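Local coordinates for protein A151R (African swine fever virus Georgia 2007/1, PDB 7CMA) that binds a zinc ion and is a non-structural viral protein whose biochemical role is not firmly established, at residues E24-G29 with N48-F53; I31-K36 with S41-I46; Y80-K85 with N90-G95; T99-Y102 with L107-T110; P129-F132 with S136-C139. All blocks are in the same frame, centred on the assembly; numbering follows the deposited sequence.

Contact 1: residues E24-G29 with N48-F53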
# COMPACT_ATOMS: atom_id res chain seq x y z
N GLU A 24 13.21 -16.27 2.30
CA GLU A 24 12.78 -17.60 1.80
C GLU A 24 14.01 -18.45 1.50
O GLU A 24 14.05 -19.61 1.97
CB GLU A 24 11.87 -17.44 0.57
CG GLU A 24 10.43 -17.12 0.92
CD GLU A 24 9.71 -18.22 1.68
OE1 GLU A 24 10.14 -19.38 1.59
OE2 GLU A 24 8.73 -17.91 2.38
N LEU A 25 15.04 -17.85 0.88
CA LEU A 25 16.31 -18.55 0.55
C LEU A 25 17.07 -18.90 1.84
O LEU A 25 17.65 -20.00 1.89
CB LEU A 25 17.16 -17.65 -0.36
CG LEU A 25 17.32 -18.14 -1.80
CD1 LEU A 25 18.50 -17.46 -2.47
CD2 LEU A 25 17.49 -19.65 -1.85
N GLU A 26 17.05 -18.00 2.83
CA GLU A 26 17.80 -18.18 4.11
C GLU A 26 17.10 -19.23 4.98
O GLU A 26 17.77 -19.82 5.84
CB GLU A 26 17.94 -16.85 4.85
CG GLU A 26 19.22 -16.10 4.53
CD GLU A 26 20.51 -16.82 4.90
OE1 GLU A 26 20.56 -17.41 5.99
OE2 GLU A 26 21.45 -16.78 4.09
N ASN A 27 15.81 -19.47 4.74
CA ASN A 27 14.98 -20.40 5.55
C ASN A 27 15.00 -21.79 4.90
O ASN A 27 15.47 -22.74 5.56
CB ASN A 27 13.55 -19.89 5.74
CG ASN A 27 13.48 -18.67 6.64
OD1 ASN A 27 14.45 -18.35 7.33
ND2 ASN A 27 12.36 -17.97 6.61
N GLY A 28 14.50 -21.89 3.67
CA GLY A 28 14.25 -23.18 2.98
C GLY A 28 15.48 -23.67 2.23
O GLY A 28 15.52 -24.87 1.89
N GLY A 29 16.32 -22.74 1.78
CA GLY A 29 17.60 -23.02 1.11
C GLY A 29 17.42 -23.49 -0.32
O GLY A 29 18.43 -23.90 -0.93
N ASN A 48 28.42 -25.76 1.10
CA ASN A 48 28.72 -24.44 1.71
C ASN A 48 28.49 -23.33 0.67
O ASN A 48 28.80 -22.17 0.98
CB ASN A 48 30.14 -24.39 2.28
CG ASN A 48 31.15 -25.11 1.42
OD1 ASN A 48 31.30 -24.81 0.24
ND2 ASN A 48 31.86 -26.06 2.02
N THR A 49 27.87 -23.67 -0.48
CA THR A 49 27.60 -22.70 -1.57
C THR A 49 26.21 -22.95 -2.18
O THR A 49 25.75 -24.11 -2.15
CB THR A 49 28.67 -22.75 -2.67
OG1 THR A 49 28.58 -24.02 -3.32
CG2 THR A 49 30.07 -22.54 -2.14
N TYR A 50 25.67 -21.94 -2.85
CA TYR A 50 24.47 -22.05 -3.71
C TYR A 50 24.89 -22.59 -5.08
O TYR A 50 25.98 -22.23 -5.56
CB TYR A 50 23.77 -20.70 -3.83
CG TYR A 50 22.98 -20.29 -2.61
CD1 TYR A 50 21.69 -20.76 -2.41
CD2 TYR A 50 23.50 -19.41 -1.67
CE1 TYR A 50 20.95 -20.38 -1.30
CE2 TYR A 50 22.77 -19.02 -0.57
CZ TYR A 50 21.48 -19.49 -0.39
OH TYR A 50 20.74 -19.08 0.68
N LYS A 51 24.09 -23.51 -5.62
CA LYS A 51 24.27 -24.08 -6.99
C LYS A 51 23.07 -23.68 -7.85
O LYS A 51 21.93 -23.74 -7.35
CB LYS A 51 24.42 -25.60 -6.91
CG LYS A 51 25.84 -26.09 -6.73
CD LYS A 51 26.29 -26.16 -5.29
CE LYS A 51 27.53 -27.00 -5.10
NZ LYS A 51 28.17 -26.73 -3.79
N TYR A 52 23.35 -23.24 -9.08
CA TYR A 52 22.33 -22.79 -10.07
C TYR A 52 22.20 -23.86 -11.16
O TYR A 52 23.13 -23.98 -11.98
CB TYR A 52 22.72 -21.43 -10.65
CG TYR A 52 21.79 -20.91 -11.72
CD1 TYR A 52 20.43 -20.78 -11.50
CD2 TYR A 52 22.29 -20.46 -12.94
CE1 TYR A 52 19.58 -20.28 -12.47
CE2 TYR A 52 21.45 -19.95 -13.92
CZ TYR A 52 20.09 -19.86 -13.68
OH TYR A 52 19.26 -19.33 -14.63
N PHE A 53 21.17 -24.70 -11.05
CA PHE A 53 20.80 -25.75 -12.03
C PHE A 53 19.85 -25.15 -13.07
O PHE A 53 18.79 -24.62 -12.68
CB PHE A 53 20.13 -26.95 -11.34
CG PHE A 53 20.87 -27.47 -10.13
CD1 PHE A 53 21.93 -28.35 -10.27
CD2 PHE A 53 20.45 -27.15 -8.85
CE1 PHE A 53 22.59 -28.85 -9.16
CE2 PHE A 53 21.12 -27.64 -7.74
CZ PHE A 53 22.20 -28.47 -7.90

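Contact 2: residues I31-K36 with S41-I46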
# COMPACT_ATOMS: atom_id res chain seq x y z
N ILE A 31 14.94 -22.74 -4.14
CA ILE A 31 13.96 -21.95 -4.91
C ILE A 31 13.93 -22.48 -6.35
O ILE A 31 15.02 -22.63 -6.95
CB ILE A 31 14.30 -20.45 -4.87
CG1 ILE A 31 14.11 -19.86 -3.47
CG2 ILE A 31 13.50 -19.68 -5.92
CD1 ILE A 31 13.82 -18.37 -3.46
N LEU A 32 12.74 -22.82 -6.83
CA LEU A 32 12.48 -23.19 -8.25
C LEU A 32 12.02 -21.95 -9.02
O LEU A 32 11.17 -21.20 -8.50
CB LEU A 32 11.43 -24.31 -8.28
CG LEU A 32 11.87 -25.63 -7.66
CD1 LEU A 32 10.72 -26.63 -7.65
CD2 LEU A 32 13.07 -26.21 -8.40
N LEU A 33 12.61 -21.71 -10.19
CA LEU A 33 12.22 -20.62 -11.12
C LEU A 33 11.33 -21.20 -12.22
O LEU A 33 11.72 -22.22 -12.82
CB LEU A 33 13.49 -19.98 -11.69
CG LEU A 33 14.26 -19.07 -10.73
CD1 LEU A 33 15.07 -19.88 -9.74
CD2 LEU A 33 15.16 -18.12 -11.50
N LEU A 34 10.11 -20.67 -12.37
CA LEU A 34 9.11 -21.17 -13.34
C LEU A 34 8.77 -20.07 -14.36
O LEU A 34 8.56 -18.91 -13.94
CB LEU A 34 7.87 -21.65 -12.58
CG LEU A 34 8.06 -22.91 -11.73
CD1 LEU A 34 8.34 -22.55 -10.28
CD2 LEU A 34 6.85 -23.83 -11.83
N THR A 35 8.75 -20.43 -15.65
CA THR A 35 8.27 -19.56 -16.75
C THR A 35 7.06 -20.23 -17.43
O THR A 35 7.17 -21.42 -17.77
CB THR A 35 9.40 -19.23 -17.74
OG1 THR A 35 10.38 -18.45 -17.06
CG2 THR A 35 8.93 -18.46 -18.96
N LYS A 36 5.89 -19.59 -17.34
CA LYS A 36 4.58 -20.18 -17.73
C LYS A 36 4.40 -21.53 -17.04
O LYS A 36 3.86 -22.46 -17.67
CB LYS A 36 4.49 -20.30 -19.26
CG LYS A 36 4.56 -18.98 -20.01
CD LYS A 36 4.43 -19.13 -21.51
CE LYS A 36 4.23 -17.81 -22.23
NZ LYS A 36 3.23 -16.96 -21.54
N SER A 41 14.76 -23.41 -13.97
CA SER A 41 16.00 -23.31 -13.16
C SER A 41 15.73 -23.68 -11.70
O SER A 41 14.54 -23.75 -11.30
CB SER A 41 16.61 -21.93 -13.27
OG SER A 41 15.71 -21.01 -13.85
N GLU A 42 16.80 -23.81 -10.92
CA GLU A 42 16.78 -24.16 -9.48
C GLU A 42 18.01 -23.56 -8.81
O GLU A 42 19.11 -23.69 -9.37
CB GLU A 42 16.74 -25.68 -9.30
CG GLU A 42 16.74 -26.12 -7.84
CD GLU A 42 16.74 -27.62 -7.61
OE1 GLU A 42 16.51 -28.36 -8.58
OE2 GLU A 42 17.00 -28.05 -6.46
N ILE A 43 17.82 -22.84 -7.71
CA ILE A 43 18.92 -22.38 -6.83
C ILE A 43 18.77 -23.04 -5.46
O ILE A 43 17.67 -22.95 -4.88
CB ILE A 43 18.95 -20.84 -6.74
CG1 ILE A 43 19.31 -20.22 -8.09
CG2 ILE A 43 19.91 -20.38 -5.64
CD1 ILE A 43 18.60 -18.93 -8.39
N SER A 44 19.73 -23.89 -5.11
CA SER A 44 19.69 -24.69 -3.86
C SER A 44 21.04 -24.59 -3.14
O SER A 44 22.07 -24.62 -3.82
CB SER A 44 19.32 -26.12 -4.15
OG SER A 44 18.00 -26.19 -4.66
N TYR A 45 21.01 -24.37 -1.83
CA TYR A 45 22.20 -24.40 -0.95
C TYR A 45 22.60 -25.85 -0.70
O TYR A 45 21.80 -26.57 -0.08
CB TYR A 45 21.92 -23.65 0.35
CG TYR A 45 23.16 -23.33 1.15
CD1 TYR A 45 24.01 -22.32 0.77
CD2 TYR A 45 23.50 -24.10 2.26
CE1 TYR A 45 25.15 -22.02 1.50
CE2 TYR A 45 24.64 -23.81 3.00
CZ TYR A 45 25.47 -22.78 2.62
OH TYR A 45 26.60 -22.51 3.33
N ILE A 46 23.65 -26.31 -1.38
CA ILE A 46 24.24 -27.68 -1.27
C ILE A 46 25.70 -27.54 -0.85
O ILE A 46 26.46 -26.90 -1.60
CB ILE A 46 24.09 -28.46 -2.59
CG1 ILE A 46 22.79 -28.10 -3.31
CG2 ILE A 46 24.22 -29.96 -2.35
CD1 ILE A 46 22.12 -29.25 -4.01

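Contact 3: residues Y80-K85 with N90-G95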
# COMPACT_ATOMS: atom_id res chain seq x y z
N TYR A 80 14.98 -11.32 -8.54
CA TYR A 80 14.06 -10.18 -8.79
C TYR A 80 14.27 -9.64 -10.22
O TYR A 80 13.28 -9.33 -10.89
CB TYR A 80 14.27 -9.04 -7.79
CG TYR A 80 13.60 -7.75 -8.19
CD1 TYR A 80 12.25 -7.55 -7.95
CD2 TYR A 80 14.28 -6.78 -8.91
CE1 TYR A 80 11.60 -6.40 -8.37
CE2 TYR A 80 13.66 -5.60 -9.30
CZ TYR A 80 12.31 -5.42 -9.05
OH TYR A 80 11.69 -4.27 -9.45
N ASN A 81 15.53 -9.52 -10.65
CA ASN A 81 15.87 -8.96 -11.98
C ASN A 81 15.30 -9.87 -13.08
O ASN A 81 14.68 -9.33 -14.02
CB ASN A 81 17.38 -8.74 -12.13
CG ASN A 81 17.87 -7.52 -11.38
OD1 ASN A 81 17.09 -6.62 -11.07
ND2 ASN A 81 19.15 -7.49 -11.06
N TRP A 82 15.27 -11.18 -12.83
CA TRP A 82 14.64 -12.19 -13.72
C TRP A 82 13.12 -12.00 -13.74
O TRP A 82 12.52 -12.05 -14.83
CB TRP A 82 15.04 -13.61 -13.29
CG TRP A 82 14.30 -14.71 -13.99
CD1 TRP A 82 14.57 -15.22 -15.23
CD2 TRP A 82 13.27 -15.54 -13.43
NE1 TRP A 82 13.72 -16.25 -15.51
CE2 TRP A 82 12.93 -16.49 -14.42
CE3 TRP A 82 12.56 -15.54 -12.23
CZ2 TRP A 82 11.92 -17.44 -14.22
CZ3 TRP A 82 11.58 -16.48 -12.03
CH2 TRP A 82 11.25 -17.40 -13.02
N ILE A 83 12.51 -11.83 -12.56
CA ILE A 83 11.03 -11.69 -12.43
C ILE A 83 10.58 -10.44 -13.20
O ILE A 83 9.64 -10.55 -14.00
CB ILE A 83 10.59 -11.64 -10.96
CG1 ILE A 83 10.65 -13.02 -10.30
CG2 ILE A 83 9.21 -11.01 -10.84
CD1 ILE A 83 10.61 -12.98 -8.78
N ILE A 84 11.18 -9.29 -12.89
CA ILE A 84 10.62 -7.95 -13.25
C ILE A 84 10.68 -7.76 -14.77
O ILE A 84 9.88 -6.94 -15.28
CB ILE A 84 11.37 -6.82 -12.50
CG1 ILE A 84 10.52 -5.55 -12.42
CG2 ILE A 84 12.73 -6.56 -13.14
CD1 ILE A 84 9.15 -5.76 -11.80
N LYS A 85 11.49 -8.57 -15.46
CA LYS A 85 11.66 -8.51 -16.95
C LYS A 85 10.40 -9.08 -17.62
O LYS A 85 10.11 -8.68 -18.77
CB LYS A 85 12.90 -9.30 -17.37
CG LYS A 85 14.23 -8.60 -17.13
CD LYS A 85 14.12 -7.10 -16.99
CE LYS A 85 15.43 -6.44 -16.61
NZ LYS A 85 15.79 -6.70 -15.19
N ASN A 90 6.92 -15.19 -15.04
CA ASN A 90 8.09 -15.61 -14.22
C ASN A 90 7.70 -15.63 -12.74
O ASN A 90 7.48 -14.55 -12.15
CB ASN A 90 9.31 -14.71 -14.46
CG ASN A 90 9.97 -14.95 -15.81
OD1 ASN A 90 9.58 -15.87 -16.54
ND2 ASN A 90 11.03 -14.22 -16.08
N LYS A 91 7.57 -16.83 -12.18
CA LYS A 91 7.20 -17.04 -10.76
C LYS A 91 8.23 -17.95 -10.11
O LYS A 91 8.92 -18.66 -10.84
CB LYS A 91 5.79 -17.62 -10.66
CG LYS A 91 4.68 -16.71 -11.14
CD LYS A 91 3.30 -17.23 -10.81
CE LYS A 91 2.20 -16.47 -11.52
NZ LYS A 91 0.86 -16.97 -11.12
N ILE A 92 8.28 -17.95 -8.78
CA ILE A 92 9.27 -18.78 -8.04
C ILE A 92 8.53 -19.63 -7.01
O ILE A 92 7.49 -19.19 -6.49
CB ILE A 92 10.36 -17.89 -7.40
CG1 ILE A 92 9.78 -16.90 -6.39
CG2 ILE A 92 11.17 -17.19 -8.48
CD1 ILE A 92 10.77 -16.45 -5.35
N TRP A 93 9.03 -20.85 -6.79
CA TRP A 93 8.57 -21.73 -5.70
C TRP A 93 9.68 -21.84 -4.65
O TRP A 93 10.78 -22.26 -5.01
CB TRP A 93 8.18 -23.11 -6.26
CG TRP A 93 7.80 -24.10 -5.20
CD1 TRP A 93 8.65 -24.89 -4.49
CD2 TRP A 93 6.49 -24.34 -4.67
NE1 TRP A 93 7.95 -25.62 -3.56
CE2 TRP A 93 6.63 -25.26 -3.61
CE3 TRP A 93 5.21 -23.82 -4.94
CZ2 TRP A 93 5.54 -25.73 -2.89
CZ3 TRP A 93 4.14 -24.29 -4.22
CH2 TRP A 93 4.30 -25.23 -3.21
N SER A 94 9.36 -21.57 -3.38
CA SER A 94 10.36 -21.71 -2.29
C SER A 94 10.06 -22.96 -1.45
O SER A 94 8.92 -23.07 -0.96
CB SER A 94 10.42 -20.48 -1.43
OG SER A 94 11.43 -20.61 -0.45
N GLY A 95 11.09 -23.77 -1.20
CA GLY A 95 11.03 -24.91 -0.26
C GLY A 95 10.90 -26.23 -1.00
O GLY A 95 11.10 -26.24 -2.23

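Contact 4: residues T99-Y102 with L107-T110. With ZN (zinc ion), chain C.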
# COMPACT_ATOMS: atom_id res chain seq x y z
N THR A 99 3.95 -30.75 -1.76
CA THR A 99 2.98 -30.26 -0.74
C THR A 99 1.85 -31.29 -0.61
O THR A 99 1.37 -31.77 -1.65
CB THR A 99 2.44 -28.87 -1.10
OG1 THR A 99 3.55 -28.00 -1.28
CG2 THR A 99 1.53 -28.29 -0.05
N GLN A 100 1.49 -31.62 0.62
CA GLN A 100 0.33 -32.49 0.93
C GLN A 100 -0.95 -31.67 0.79
O GLN A 100 -1.01 -30.56 1.36
CB GLN A 100 0.48 -33.09 2.33
CG GLN A 100 1.77 -33.89 2.51
CD GLN A 100 1.70 -35.25 1.87
OE1 GLN A 100 0.62 -35.79 1.62
NE2 GLN A 100 2.86 -35.85 1.65
N ILE A 101 -1.85 -32.09 -0.11
CA ILE A 101 -3.11 -31.36 -0.43
C ILE A 101 -4.28 -32.35 -0.37
O ILE A 101 -4.04 -33.56 -0.52
CB ILE A 101 -3.02 -30.66 -1.80
CG1 ILE A 101 -3.03 -31.66 -2.96
CG2 ILE A 101 -1.80 -29.75 -1.85
CD1 ILE A 101 -3.60 -31.10 -4.24
N TYR A 102 -5.47 -31.85 -0.04
CA TYR A 102 -6.71 -32.65 0.03
C TYR A 102 -7.87 -31.81 -0.51
O TYR A 102 -7.99 -30.63 -0.13
CB TYR A 102 -6.98 -33.09 1.48
CG TYR A 102 -8.19 -33.97 1.64
CD1 TYR A 102 -8.22 -35.25 1.12
CD2 TYR A 102 -9.34 -33.49 2.25
CE1 TYR A 102 -9.34 -36.05 1.25
CE2 TYR A 102 -10.47 -34.28 2.39
CZ TYR A 102 -10.47 -35.57 1.89
OH TYR A 102 -11.58 -36.35 2.03
N LEU A 107 -12.96 -26.87 -2.64
CA LEU A 107 -11.72 -26.14 -2.28
C LEU A 107 -10.59 -27.14 -2.06
O LEU A 107 -10.88 -28.30 -1.73
CB LEU A 107 -11.99 -25.31 -1.02
CG LEU A 107 -12.76 -24.00 -1.25
CD1 LEU A 107 -13.08 -23.33 0.08
CD2 LEU A 107 -11.97 -23.06 -2.15
N TYR A 108 -9.35 -26.74 -2.36
CA TYR A 108 -8.13 -27.55 -2.10
C TYR A 108 -7.47 -27.02 -0.81
O TYR A 108 -7.52 -25.80 -0.59
CB TYR A 108 -7.19 -27.50 -3.31
CG TYR A 108 -7.71 -28.24 -4.52
CD1 TYR A 108 -8.68 -27.68 -5.35
CD2 TYR A 108 -7.28 -29.52 -4.81
CE1 TYR A 108 -9.19 -28.38 -6.43
CE2 TYR A 108 -7.77 -30.22 -5.91
CZ TYR A 108 -8.72 -29.64 -6.73
OH TYR A 108 -9.24 -30.33 -7.78
N HIS A 109 -7.03 -27.95 0.04
CA HIS A 109 -6.57 -27.55 1.39
C HIS A 109 -5.14 -27.96 1.70
O HIS A 109 -4.72 -29.03 1.25
CB HIS A 109 -7.49 -28.19 2.45
CG HIS A 109 -8.95 -27.93 2.28
ND1 HIS A 109 -9.61 -26.95 3.00
CD2 HIS A 109 -9.89 -28.53 1.52
CE1 HIS A 109 -10.88 -26.95 2.67
NE2 HIS A 109 -11.08 -27.90 1.77
N THR A 110 -4.45 -27.13 2.46
CA THR A 110 -3.08 -27.43 2.95
C THR A 110 -3.13 -27.71 4.46
O THR A 110 -2.15 -28.30 4.97
CB THR A 110 -2.12 -26.27 2.64
OG1 THR A 110 -2.74 -25.08 3.13
CG2 THR A 110 -1.81 -26.13 1.17
ZN ZN C . -9.04 -25.24 4.32

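Contact 5: residues P129-F132 with S136-C139. With ZN (zinc ion), chain C.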
# COMPACT_ATOMS: atom_id res chain seq x y z
N PRO A 129 4.52 -28.36 -7.31
CA PRO A 129 4.16 -26.96 -7.09
C PRO A 129 3.09 -26.41 -8.05
O PRO A 129 2.46 -25.45 -7.71
CB PRO A 129 5.49 -26.24 -7.30
CG PRO A 129 6.24 -27.12 -8.27
CD PRO A 129 5.87 -28.53 -7.86
N HIS A 130 2.90 -27.04 -9.22
CA HIS A 130 2.27 -26.38 -10.40
C HIS A 130 0.83 -25.97 -10.09
O HIS A 130 0.41 -24.90 -10.57
CB HIS A 130 2.36 -27.29 -11.64
CG HIS A 130 3.74 -27.77 -11.91
ND1 HIS A 130 4.61 -27.09 -12.75
CD2 HIS A 130 4.44 -28.81 -11.40
CE1 HIS A 130 5.77 -27.72 -12.78
NE2 HIS A 130 5.70 -28.76 -11.94
N ILE A 131 0.13 -26.73 -9.24
CA ILE A 131 -1.32 -26.53 -8.95
C ILE A 131 -1.52 -25.21 -8.18
O ILE A 131 -2.65 -24.71 -8.15
CB ILE A 131 -1.91 -27.74 -8.20
CG1 ILE A 131 -3.43 -27.62 -8.07
CG2 ILE A 131 -1.23 -27.93 -6.85
CD1 ILE A 131 -4.08 -28.79 -7.35
N PHE A 132 -0.45 -24.67 -7.59
CA PHE A 132 -0.53 -23.43 -6.76
C PHE A 132 -0.48 -22.19 -7.66
O PHE A 132 -0.77 -21.09 -7.16
CB PHE A 132 0.59 -23.42 -5.72
CG PHE A 132 0.38 -24.40 -4.59
CD1 PHE A 132 -0.50 -24.10 -3.56
CD2 PHE A 132 0.92 -25.67 -4.65
CE1 PHE A 132 -0.71 -25.02 -2.54
CE2 PHE A 132 0.69 -26.59 -3.65
CZ PHE A 132 -0.14 -26.27 -2.60
N SER A 136 -7.14 -19.24 -7.11
CA SER A 136 -8.62 -19.28 -7.01
C SER A 136 -9.17 -20.59 -6.43
O SER A 136 -10.26 -20.56 -5.88
CB SER A 136 -9.23 -19.03 -8.36
OG SER A 136 -9.18 -20.20 -9.16
N ILE A 137 -8.44 -21.69 -6.57
CA ILE A 137 -8.98 -23.01 -6.15
C ILE A 137 -8.57 -23.32 -4.71
O ILE A 137 -9.00 -24.36 -4.21
CB ILE A 137 -8.46 -24.09 -7.13
CG1 ILE A 137 -6.96 -24.35 -6.97
CG2 ILE A 137 -8.80 -23.73 -8.56
CD1 ILE A 137 -6.43 -25.39 -7.92
N TRP A 138 -7.84 -22.42 -4.06
CA TRP A 138 -7.27 -22.72 -2.72
C TRP A 138 -8.11 -22.14 -1.57
O TRP A 138 -8.53 -20.99 -1.67
CB TRP A 138 -5.80 -22.30 -2.67
CG TRP A 138 -4.99 -23.14 -3.60
CD1 TRP A 138 -4.60 -22.85 -4.87
CD2 TRP A 138 -4.54 -24.48 -3.34
NE1 TRP A 138 -3.92 -23.90 -5.41
CE2 TRP A 138 -3.87 -24.91 -4.49
CE3 TRP A 138 -4.61 -25.33 -2.23
CZ2 TRP A 138 -3.29 -26.17 -4.58
CZ3 TRP A 138 -4.04 -26.57 -2.31
CH2 TRP A 138 -3.40 -26.99 -3.48
N CYS A 139 -8.31 -22.94 -0.51
CA CYS A 139 -9.12 -22.53 0.67
C CYS A 139 -8.47 -21.33 1.35
O CYS A 139 -7.31 -21.44 1.72
CB CYS A 139 -9.24 -23.72 1.62
SG CYS A 139 -9.96 -23.35 3.24
ZN ZN C . -9.04 -25.24 4.32

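Contact 1: residues E24-G29 with N48-F53
Y50 reaches from strand 49-55 to the last turn of helix 3-28, where L25 receives its ring. The arrangement is helix-on-sheet packing against an antiparallel sheet. The two side chains approach from opposite directions, and L25 CD2 meets the ring obliquely at CE1. Both residues are buried and carry most of the contact. L25 CD2 lies 3.6 Å from Y50 CE1, and L25 CD1 is 4.0 Å from the same carbon. Both leucine methyls thus lie near CE1, the ring carbon next to the one bearing the hydroxyl. CG of Y50 is anti to the carbonyl carbon (chi1 -76°), and this sends the phenol off the strand toward the helix. I75 of helix 72-84 packs on both L25 and Y50. Y45 of the adjacent strand meets the Y50 ring in a T-shaped pair.

The phenol ends at a polar cluster. Its main partner is the S72 side-chain hydroxyl. Y50 OH also lies 3.4 Å from L25 O, at best a weak bond. E26 lies beside this group. Its bent chain brings OE2 to 4.2 Å from Y50 OH, too far for a bond, and OE2 is hydrogen-bonded to the same S72. The E26 carboxylate plane stands 73° from the ring plane.

G29 leaves helical geometry with a positive phi of 75°, and the chain turns there toward strand 30-35. G29 O accepts from Y45 N and also lies 4.3 Å from Y50 CE1.

Contact 2: residues I31-K36 with S41-I46
I31 N donates to I43 O at 2.8 Å, the shortest bond between these two strands of a beta hairpin. The return bond, I43 N to I31 O, is 2.9 Å and nearly straight at 165°. The two isoleucines are therefore an antiparallel hydrogen-bonded pair. L33 and S41 form the next such pair. L33 N to S41 O is 3.0 Å. S41 N to L33 O, at 3.5 Å, is weak.

Between them, L32 and E42 are a non-hydrogen-bonded pair. Their side chains lie side by side on one face, and L32 CD2 is 3.7 Å from E42 CG. The E42 chain is fully extended, with CG anti to the backbone N (chi1 179°). It places OE2 to accept from S44 OG through the anti lone pair, and T30 OG1 also bonds S44 OG. On the other face, S41 OG lies 3.3 Å from L33 CB, and L33 CD1 is 3.9 Å from I43 CD1.

Helix 72-84 covers this second face: W82 packs on L33, while I75 and I79 pack on I43. Within the sheet, strand 90-94 flanks strand 30-35 and strand 49-55 flanks strand 38-46.

Contact 3: residues Y80-K85 with N90-G95
N90 opens strand 90-94 with its amide laid flat over the indole of W82, from the end of helix 72-84. The amide and ring planes are 6° apart, a stacked arrangement. The ND2 atom of N90 sits 3.3 Å above the W82 ring plane, offset toward the rim. N90 CB rests over the six-membered ring in a CH-pi contact, 3.6 Å from its centroid. The same amide also binds the helix backbone: N90 ND2 donates to W82 O at 2.9 Å. The acceptor lies in the plane of the amide, while the donor stands above the carbonyl plane. N90 OD1 takes a hydrogen bond from T35 on the neighbouring strand.

K91 contributes its backbone. Its carbonyl oxygen lies at the indole edge, in the ring plane, with K91 O 3.4 Å from W82 CH2.

I92 adds the apolar part. CG2 of I92 lies 3.6 Å from W82 CZ3 and 4.3 Å from I83 CD1. The side chains of I92 and W82 run alongside each other in opposing directions. The W82 ring reaches the strand because its CG is anti to the backbone N (chi1 171°).

The indole thus meets an amide on one face and a carbonyl at its edge. N90 uses both ends of its amide, which fixes the rotation of that group. ND2 links N90 to the helix backbone and OD1 links it to T35 of strand 30-35, so both polar ends of this buried amide have partners.

Contact 4: residues T99-Y102 with L107-T110
Y102 and H109 pair across a beta hairpin of strands 99-104 and 107-109, which with strand 125-127 on the far side of strand 99-104 makes a three-stranded antiparallel sheet. Their side chains leave on the same face, though the Y102 ring does not touch the imidazole. They form an antiparallel hydrogen-bonded pair. H109 N donates to Y102 O at 2.9 Å, and Y102 N donates to H109 O at 3.2 Å. The histidine ring turns its edge to the Y102 carbonyl. H109 CD2 is 3.3 Å from Y102 O, and that oxygen lies in the ring plane. CG of H109 is anti to the carbonyl carbon (chi1 -54°), which swings the imidazole out beside the strand to the metal.

H109 O also receives a CA-H...O contact from I101 CA, at 3.3 Å. The I101 side chain and the Y108 ring cross obliquely, with I101 CD1 4.0 Å from Y108 CD2. T99 and T110 touch through their methyls, T99 CG2 to T110 CG2 at 4.2 Å. The T110 hydroxyl is hydrogen-bonded to that of T143.

One strand of the hairpin supplies the histidine of a zinc site with three cysteines and one histidine, completed by C116, C139 and C142. The imidazole is held at both nitrogens: NE2 is hydrogen-bonded to E104 O, and H109 ND1 binds the zinc ion at 2.2 Å.

Contact 5: residues P129-F132 with S136-C139
Residues I131 and F132 lie in a short 3-10 turn, closed by F132 N to P129 O at 3.0 Å, and the nearest CA atoms across to 136-139 are those of F132 and W138, 7.9 Å apart. The turn packs on the loop that brings C139 to the zinc site of three cysteines and one histidine. W138 is the centre of the contact.

F132 and W138 form an offset stack. The F132 ring and the six-membered ring of W138 have centroids 4.1 Å apart, with planes at 10°. F132 CE1 sits 3.4 Å above the indole plane of W138. CG of F132 is anti to the carbonyl carbon (chi1 -73°), which lays the ring against one face of the indole.

I131 holds the indole in a different way. Its carbonyl oxygen lies in the indole plane and accepts from the ring nitrogen, W138 NE1 to I131 O at 3.1 Å. The donor stands well above the I131 carbonyl plane. Stack and bond together fix the tilt and rotation of the tryptophan. The I131 side chain crosses W138 at about a right angle, and I131 CG2 is 3.5 Å from W138 CZ2. Next to it, I137 CD1 lies 3.7 Å from I131 CG1.

I101 of strand 99-104 packs on I131, F132 and W138, and W93 meets the F132 ring. C139 follows W138 directly. Its SG, anti to the backbone N (chi1 171°), joins H109, C116 and C142 round the metal, with C139 SG 2.4 Å from the zinc ion.

The five contacts fall into two groups. Contacts 1, 2 and 3 share the five-stranded antiparallel sheet. Contact 2 is nested inside the loop closed by contact 1, and their centres are 9 Å apart. Contact 3 follows in the chain, its centre 9 Å from that of contact 2. It packs helix 72-84 on strand 90-94, the sheet neighbour of strand 30-35. Contacts 4 and 5 make up the zinc end. Their centres are 8 Å apart, both touch the metal, and the Y108 backbone makes probable hydrogen bonds with I137 O and C139 N. W93 bridges the groups, touching T99, P129 and F132. The centres of contacts 1 and 4 are 26 Å apart, so the zinc-site hairpin lies far from the end of helix 3-28.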